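Local coordinates for protein nuclear RNA export factor 2 (Drosophila melanogaster, PDB 6MRK) that acts with Panx, Piwi and Nxt1 in ovaries as an effector of cotranscriptional transposon silencing, this chain being its NTF2-like domain, at residues R24-D29 and P103-D108; S40-F45 and V88-T93; G130-E135 and V152-S157. All blocks are in the same frame, centred on the assembly; numbering follows the deposited sequence.

Interaction 1. Residues R24-D29 and P103-D108; sequences REFEND and PRVTHD
Phe26 sits on the last turn of helix 12-27, with CG anti to the backbone N. This swings the ring down beside strand 104-119. Its CD2 lies 3.9 Å from Val105 CG2, which comes in at the ring edge, near the ring plane. Arg32 and Arg158 both make cation-pi contacts with the same ring.

Glu27 makes the main polar link of the contact. CG lies anti to the carbonyl carbon (chi1 -74°), and the chain runs extended beyond it along the strand. OE2 accepts two hydrogen bonds from one residue. His107 ND1 lies 2.9 Å from Glu27 OE2, on the anti lone pair of that oxygen. Carboxylate and imidazole are nearly coplanar, 6° apart, and OE2 lies in the ring plane. The second donor, His107 N, is 2.7 Å from Glu27 OE2 and meets it from above the carboxylate plane. The ND1 bond holds the buried imidazole in its rotation, while the backbone N helps to fix the carboxylate. With ND1 as donor, the nearby carboxylate would probably stabilise a protonated ring. The backbone of Glu27 adds a straight but weak hydrogen bond, from Val105 N to Glu27 O at 3.3 Å.

These bonds hold the end of a long N-terminal helix against the curved sheet, the helix-on-sheet packing of the NTF2-like fold.

Asn28 follows in the loop, with CG anti to the backbone N. Its amide stacks over one face of the Arg104 guanidinium, the planes 11° apart, and Asn28 ND2 is 3.7 Å from Arg104 NH2. Asn28 OD1 is bonded instead to Glu30 N. Asp29 crosses the extended Arg104 chain at about a right angle, its OD1 3.3 Å from Arg104 CG. That oxygen lies well out of the guanidinium plane and 4.3 Å from Arg104 NE, so the charges are merely near each other and no N-H points at Asp29 OD1.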
# COMPACT_ATOMS: atom_id res chain seq x y z
N ARG A 24 -8.02 14.35 4.76
CA ARG A 24 -8.48 15.76 4.70
C ARG A 24 -7.32 16.69 5.05
O ARG A 24 -7.27 17.77 4.46
CB ARG A 24 -9.68 16.00 5.61
CG ARG A 24 -11.01 15.77 4.92
CD ARG A 24 -12.14 15.62 5.93
NE ARG A 24 -13.41 15.13 5.38
CZ ARG A 24 -14.08 14.05 5.80
NH1 ARG A 24 -13.62 13.29 6.78
NH2 ARG A 24 -15.24 13.73 5.23
N GLU A 25 -6.44 16.31 5.96
CA GLU A 25 -5.36 17.20 6.45
C GLU A 25 -4.14 17.17 5.54
O GLU A 25 -3.31 18.09 5.65
CB GLU A 25 -4.97 16.81 7.87
CG GLU A 25 -4.11 17.84 8.56
CD GLU A 25 -4.16 17.72 10.08
OE1 GLU A 25 -4.87 16.80 10.59
OE2 GLU A 25 -3.49 18.53 10.75
N PHE A 26 -3.99 16.13 4.70
CA PHE A 26 -2.92 16.05 3.67
C PHE A 26 -3.28 17.03 2.56
O PHE A 26 -2.38 17.65 2.00
CB PHE A 26 -2.76 14.62 3.15
CG PHE A 26 -1.68 14.49 2.10
CD1 PHE A 26 -0.35 14.36 2.47
CD2 PHE A 26 -1.98 14.53 0.74
CE1 PHE A 26 0.65 14.26 1.52
CE2 PHE A 26 -0.98 14.42 -0.21
CZ PHE A 26 0.33 14.29 0.18
N GLU A 27 -4.58 17.16 2.29
CA GLU A 27 -5.18 17.88 1.12
C GLU A 27 -4.49 19.23 0.91
O GLU A 27 -3.84 19.39 -0.16
CB GLU A 27 -6.70 18.03 1.28
CG GLU A 27 -7.43 16.71 1.04
CD GLU A 27 -8.90 16.76 0.65
OE1 GLU A 27 -9.52 17.83 0.79
OE2 GLU A 27 -9.41 15.70 0.21
N ASN A 28 -4.62 20.15 1.85
CA ASN A 28 -4.05 21.52 1.71
C ASN A 28 -2.57 21.45 2.11
O ASN A 28 -2.27 21.19 3.30
CB ASN A 28 -4.86 22.56 2.48
CG ASN A 28 -4.39 23.97 2.24
OD1 ASN A 28 -3.29 24.19 1.73
ND2 ASN A 28 -5.21 24.94 2.61
N ASP A 29 -1.68 21.68 1.15
CA ASP A 29 -0.20 21.54 1.29
C ASP A 29 0.36 22.62 2.22
O ASP A 29 1.45 22.41 2.75
CB ASP A 29 0.52 21.52 -0.07
CG ASP A 29 0.18 22.67 -1.01
OD1 ASP A 29 -0.94 23.20 -0.92
OD2 ASP A 29 1.05 23.01 -1.85
N PRO A 103 2.23 17.91 -4.75
CA PRO A 103 1.20 18.88 -5.08
C PRO A 103 0.02 18.87 -4.10
O PRO A 103 -0.16 17.95 -3.37
CB PRO A 103 0.71 18.45 -6.47
CG PRO A 103 1.15 17.01 -6.60
CD PRO A 103 2.42 16.89 -5.79
N ARG A 104 -0.76 19.93 -4.17
CA ARG A 104 -2.06 20.04 -3.48
C ARG A 104 -3.02 19.05 -4.12
O ARG A 104 -2.96 18.88 -5.36
CB ARG A 104 -2.60 21.46 -3.61
CG ARG A 104 -3.55 21.80 -2.48
CD ARG A 104 -4.02 23.21 -2.58
NE ARG A 104 -5.20 23.34 -1.75
CZ ARG A 104 -5.78 24.49 -1.43
NH1 ARG A 104 -5.29 25.64 -1.87
NH2 ARG A 104 -6.85 24.49 -0.65
N VAL A 105 -3.88 18.43 -3.32
CA VAL A 105 -4.91 17.48 -3.81
C VAL A 105 -6.25 17.84 -3.17
O VAL A 105 -6.27 18.69 -2.28
CB VAL A 105 -4.51 16.01 -3.54
CG1 VAL A 105 -3.18 15.65 -4.20
CG2 VAL A 105 -4.48 15.70 -2.05
N THR A 106 -7.31 17.24 -3.69
CA THR A 106 -8.66 17.08 -3.11
C THR A 106 -9.05 15.62 -3.38
O THR A 106 -9.15 15.25 -4.55
CB THR A 106 -9.64 18.08 -3.74
OG1 THR A 106 -9.26 19.39 -3.34
CG2 THR A 106 -11.08 17.87 -3.35
N HIS A 107 -9.20 14.79 -2.34
CA HIS A 107 -9.66 13.39 -2.49
C HIS A 107 -11.16 13.38 -2.78
O HIS A 107 -11.88 14.19 -2.19
CB HIS A 107 -9.33 12.57 -1.24
CG HIS A 107 -7.90 12.60 -0.84
ND1 HIS A 107 -7.34 13.70 -0.22
CD2 HIS A 107 -6.92 11.67 -0.93
CE1 HIS A 107 -6.08 13.45 0.05
NE2 HIS A 107 -5.79 12.20 -0.38
N ASP A 108 -11.62 12.45 -3.61
CA ASP A 108 -13.06 12.18 -3.83
C ASP A 108 -13.49 11.11 -2.82
O ASP A 108 -13.35 9.92 -3.12
CB ASP A 108 -13.32 11.83 -5.30
CG ASP A 108 -14.75 11.38 -5.61
OD1 ASP A 108 -15.58 11.33 -4.69
OD2 ASP A 108 -15.01 11.05 -6.78

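Interaction 2. Residues S40-F45 and V88-T93; sequences SENSIF and VFFGCT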
# COMPACT_ATOMS: atom_id res chain seq x y z
N SER A 40 7.01 8.94 13.39
CA SER A 40 7.96 8.75 14.50
C SER A 40 9.36 8.62 13.91
O SER A 40 9.51 8.66 12.68
CB SER A 40 7.58 7.57 15.29
OG SER A 40 8.22 6.43 14.75
N GLU A 41 10.35 8.45 14.78
CA GLU A 41 11.80 8.47 14.47
C GLU A 41 12.11 7.28 13.56
O GLU A 41 13.06 7.36 12.76
CB GLU A 41 12.57 8.44 15.80
CG GLU A 41 12.15 9.53 16.82
CD GLU A 41 10.85 9.40 17.64
OE1 GLU A 41 9.96 8.58 17.30
OE2 GLU A 41 10.71 10.16 18.62
N ASN A 42 11.29 6.22 13.66
CA ASN A 42 11.52 4.90 13.01
C ASN A 42 10.57 4.70 11.82
O ASN A 42 10.61 3.60 11.22
CB ASN A 42 11.35 3.77 14.02
CG ASN A 42 12.59 3.55 14.86
OD1 ASN A 42 13.72 3.64 14.37
ND2 ASN A 42 12.38 3.25 16.14
N SER A 43 9.77 5.71 11.48
CA SER A 43 8.79 5.68 10.36
C SER A 43 9.48 5.49 9.01
O SER A 43 10.65 5.93 8.87
CB SER A 43 7.94 6.91 10.37
OG SER A 43 6.79 6.71 11.16
N ILE A 44 8.79 4.85 8.05
CA ILE A 44 9.27 4.56 6.67
C ILE A 44 8.16 4.93 5.68
O ILE A 44 6.99 4.55 5.92
CB ILE A 44 9.70 3.09 6.50
CG1 ILE A 44 10.85 2.75 7.46
CG2 ILE A 44 10.03 2.79 5.04
CD1 ILE A 44 11.64 1.51 7.09
N PHE A 45 8.53 5.65 4.62
CA PHE A 45 7.61 6.14 3.57
C PHE A 45 8.23 5.90 2.19
O PHE A 45 9.40 6.24 2.01
CB PHE A 45 7.28 7.62 3.79
CG PHE A 45 6.44 8.19 2.68
CD1 PHE A 45 5.08 8.01 2.69
CD2 PHE A 45 7.00 8.82 1.58
CE1 PHE A 45 4.28 8.48 1.67
CE2 PHE A 45 6.20 9.30 0.56
CZ PHE A 45 4.84 9.13 0.60
N VAL A 88 13.76 5.55 -0.38
CA VAL A 88 13.23 5.19 0.97
C VAL A 88 13.44 6.37 1.91
O VAL A 88 14.58 6.64 2.23
CB VAL A 88 13.93 3.94 1.53
CG1 VAL A 88 13.35 3.52 2.88
CG2 VAL A 88 13.89 2.78 0.55
N PHE A 89 12.38 7.00 2.39
CA PHE A 89 12.48 8.14 3.33
C PHE A 89 12.22 7.63 4.73
O PHE A 89 11.24 6.90 4.93
CB PHE A 89 11.51 9.25 2.92
CG PHE A 89 11.53 9.47 1.44
CD1 PHE A 89 12.58 10.13 0.85
CD2 PHE A 89 10.51 8.99 0.64
CE1 PHE A 89 12.60 10.34 -0.52
CE2 PHE A 89 10.52 9.20 -0.73
CZ PHE A 89 11.57 9.87 -1.31
N PHE A 90 13.09 7.99 5.67
CA PHE A 90 13.16 7.33 7.00
C PHE A 90 13.15 8.39 8.10
O PHE A 90 13.98 9.29 8.07
CB PHE A 90 14.38 6.42 7.03
CG PHE A 90 14.59 5.78 8.37
CD1 PHE A 90 13.76 4.75 8.79
CD2 PHE A 90 15.57 6.22 9.24
CE1 PHE A 90 13.92 4.17 10.04
CE2 PHE A 90 15.75 5.63 10.48
CZ PHE A 90 14.93 4.60 10.88
N GLY A 91 12.24 8.26 9.05
CA GLY A 91 12.10 9.21 10.16
C GLY A 91 11.17 10.35 9.82
O GLY A 91 11.17 10.78 8.66
N CYS A 92 10.44 10.85 10.82
CA CYS A 92 9.39 11.90 10.74
C CYS A 92 9.90 13.13 9.99
O CYS A 92 9.19 13.60 9.11
CB CYS A 92 8.88 12.29 12.12
SG CYS A 92 10.19 12.37 13.38
N THR A 93 11.07 13.67 10.32
CA THR A 93 11.57 14.91 9.68
C THR A 93 11.65 14.64 8.16
O THR A 93 11.08 15.43 7.39
CB THR A 93 12.88 15.43 10.30
OG1 THR A 93 13.87 14.41 10.16
CG2 THR A 93 12.76 15.78 11.76
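Ile44 and Phe90 face each other as an antiparallel non-hydrogen-bonded pair. Ile44 CG1 touches Phe90 CD1 at 3.8 Å, coming in at the edge of the ring and in its plane. The other branch of Ile44, CG2, lies alongside Val88 CG1. Apolar side chains of the partner protein chain pack on Val88 and Phe90, and a polar one packs on Ile44.

Phe45 and Phe89 point to the other face of the sheet. The two side chains lie side by side, pointing the same way, and Phe45 CD2 is 3.6 Å from Phe89 CD2, which sits in the plane of the Phe45 ring at its edge. Ile95 and Leu99 of helix 92-99 pack on Phe45. The backbones of this pair are joined both ways. Phe45 N gives to Phe89 O at 3.0 Å, and Phe89 N gives to Phe45 O; both donors lie nearly along the C=O axis.

Phe90 has CG anti to the backbone N (chi1 176°), which lays its ring back along the turn from Ser40 to Ser43. Glu41 O stands over one face of the ring, offset toward the rim. Asn42 OD1 reaches Phe90 CZ at 3.8 Å.

Beyond the ring the contact is mostly backbone. Gly91 N gives a nearly straight bond (173°) to Ser43 O at 2.8 Å. Gly91 CA makes a CH...O contact with Glu41 O, at backbone angles where a side chain would jam against the preceding carbonyl. A weak bond runs from Cys92 N to Ser40 O. Ser40 OG accepts from Asn42 N, an ST turn inside the type I beta turn.

The whole is a short antiparallel strand pair running into helix 92-99, with Gly91 at its N-cap position; strand 89-90 is an outermost strand of the NTF2-like sheet within this chain.

Interaction 3. Residues G130-E135 and V152-S157; sequences GLLRDE and VLLGFS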
# COMPACT_ATOMS: atom_id res chain seq x y z
N GLY A 130 -8.67 5.01 -4.05
CA GLY A 130 -9.62 6.08 -4.39
C GLY A 130 -9.20 6.90 -5.59
O GLY A 130 -8.34 6.44 -6.38
N LEU A 131 -9.81 8.07 -5.70
CA LEU A 131 -9.57 9.03 -6.79
C LEU A 131 -9.35 10.39 -6.13
O LEU A 131 -10.09 10.72 -5.18
CB LEU A 131 -10.77 9.03 -7.73
CG LEU A 131 -10.76 10.12 -8.81
CD1 LEU A 131 -11.02 9.53 -10.19
CD2 LEU A 131 -11.76 11.22 -8.49
N LEU A 132 -8.32 11.10 -6.57
CA LEU A 132 -8.07 12.48 -6.12
C LEU A 132 -7.81 13.37 -7.33
O LEU A 132 -7.50 12.86 -8.43
CB LEU A 132 -6.91 12.53 -5.11
CG LEU A 132 -5.59 11.88 -5.51
CD1 LEU A 132 -4.79 12.76 -6.47
CD2 LEU A 132 -4.75 11.60 -4.27
N ARG A 133 -8.01 14.67 -7.11
CA ARG A 133 -7.70 15.69 -8.13
C ARG A 133 -6.38 16.34 -7.70
O ARG A 133 -6.30 16.82 -6.56
CB ARG A 133 -8.85 16.68 -8.29
CG ARG A 133 -8.43 17.94 -9.03
CD ARG A 133 -9.55 18.94 -9.25
NE ARG A 133 -10.27 19.27 -8.03
CZ ARG A 133 -11.57 19.04 -7.81
NH1 ARG A 133 -12.33 18.48 -8.73
NH2 ARG A 133 -12.11 19.40 -6.65
N ASP A 134 -5.38 16.29 -8.58
CA ASP A 134 -4.14 17.09 -8.47
C ASP A 134 -4.47 18.52 -8.94
O ASP A 134 -5.03 18.70 -10.04
CB ASP A 134 -2.97 16.45 -9.22
CG ASP A 134 -1.65 17.20 -9.11
OD1 ASP A 134 -1.68 18.43 -8.94
OD2 ASP A 134 -0.60 16.54 -9.23
N GLU A 135 -4.13 19.50 -8.10
CA GLU A 135 -4.50 20.92 -8.33
C GLU A 135 -3.22 21.71 -8.48
O GLU A 135 -2.20 21.37 -7.88
CB GLU A 135 -5.32 21.45 -7.17
CG GLU A 135 -6.38 20.47 -6.75
CD GLU A 135 -7.42 21.10 -5.85
OE1 GLU A 135 -7.03 21.91 -4.99
OE2 GLU A 135 -8.61 20.78 -6.03
N VAL A 152 -5.96 17.84 -12.58
CA VAL A 152 -5.64 16.45 -13.05
C VAL A 152 -6.24 15.43 -12.07
O VAL A 152 -5.78 15.38 -10.91
CB VAL A 152 -4.13 16.20 -13.22
CG1 VAL A 152 -3.83 14.92 -14.00
CG2 VAL A 152 -3.44 17.37 -13.90
N LEU A 153 -7.18 14.61 -12.54
CA LEU A 153 -7.66 13.43 -11.79
C LEU A 153 -6.60 12.34 -11.80
O LEU A 153 -6.09 12.00 -12.86
CB LEU A 153 -8.94 12.90 -12.43
CG LEU A 153 -10.10 13.88 -12.48
CD1 LEU A 153 -11.41 13.11 -12.61
CD2 LEU A 153 -10.13 14.78 -11.25
N LEU A 154 -6.30 11.77 -10.64
CA LEU A 154 -5.37 10.63 -10.56
C LEU A 154 -6.05 9.49 -9.80
O LEU A 154 -6.91 9.78 -8.95
CB LEU A 154 -4.10 11.09 -9.85
CG LEU A 154 -3.28 12.07 -10.67
CD1 LEU A 154 -2.37 12.87 -9.77
CD2 LEU A 154 -2.51 11.34 -11.77
N GLY A 155 -5.66 8.26 -10.14
CA GLY A 155 -5.90 7.09 -9.27
C GLY A 155 -4.86 7.09 -8.18
O GLY A 155 -3.81 7.71 -8.37
N PHE A 156 -5.16 6.49 -7.03
CA PHE A 156 -4.17 6.38 -5.93
C PHE A 156 -4.57 5.26 -4.98
O PHE A 156 -5.73 4.88 -4.89
CB PHE A 156 -4.03 7.70 -5.19
CG PHE A 156 -5.08 7.94 -4.15
CD1 PHE A 156 -6.27 8.56 -4.47
CD2 PHE A 156 -4.86 7.57 -2.83
CE1 PHE A 156 -7.23 8.80 -3.50
CE2 PHE A 156 -5.83 7.80 -1.87
CZ PHE A 156 -7.01 8.41 -2.21
N SER A 157 -3.55 4.74 -4.33
CA SER A 157 -3.61 3.80 -3.19
C SER A 157 -2.86 4.50 -2.06
O SER A 157 -1.85 5.18 -2.37
CB SER A 157 -2.97 2.47 -3.53
OG SER A 157 -3.77 1.71 -4.42
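This is a regular antiparallel ladder between neighbouring strands 123-135 and 152-166 of the NTF2-like sheet. The short segments run at 141° to each other, so the pair is clearly twisted. Hydrogen-bonded pairs are Gly130 with Phe156, Leu132 with Leu154 and Asp134 with Val152. Leu154 N to Leu132 O, 2.7 Å, is nearly straight and along the C=O axis.

Leu132, Asp134, Leu154 and Phe156 share one face. Leu132 CD1 rests on Leu154 CB at 3.8 Å. Leu154 CD1 lies against Asp134 CB, and the Asp134 carboxylate forms a salt bridge with Arg65 of helix 59-70, which lies over this face. On the other face, Leu153 CD2 meets Arg133 CB at 3.7 Å. The Arg133 chain bends at chi3 (52°), leading its guanidinium off to Glu135, where NE bonds OE2 in a salt bridge.

The Phe156 ring is clasped. Its CG occupies the crowded position between backbone N and carbonyl carbon (chi1 83°), which turns the ring across Gly130. Gly130 N lies over one ring face. Leu132 CD2 sits over the opposite face in a CH-pi contact, 3.8 Å from the Phe156 ring centroid.

From the N terminus, helix 12-27 comes first, and interaction 1 brings strand 104-119 back to the C-terminal end of that helix, closing a loop of 73 residues. Interaction 2 is nested inside that loop. It joins strand 44-49 to strand 89-90, which leads into helix 92-99 and then strand 104-119. Interaction 3 follows in series, pairing strands 123-135 and 152-166 across a partly unmodelled connection. Interactions 1 and 3 touch: strands 104-119 and 123-135 are sheet neighbours, and His107 meets the Phe156 ring. Interaction 2 stands apart, its centre about 21 Å from that of interaction 1, at the other end of the same sheet.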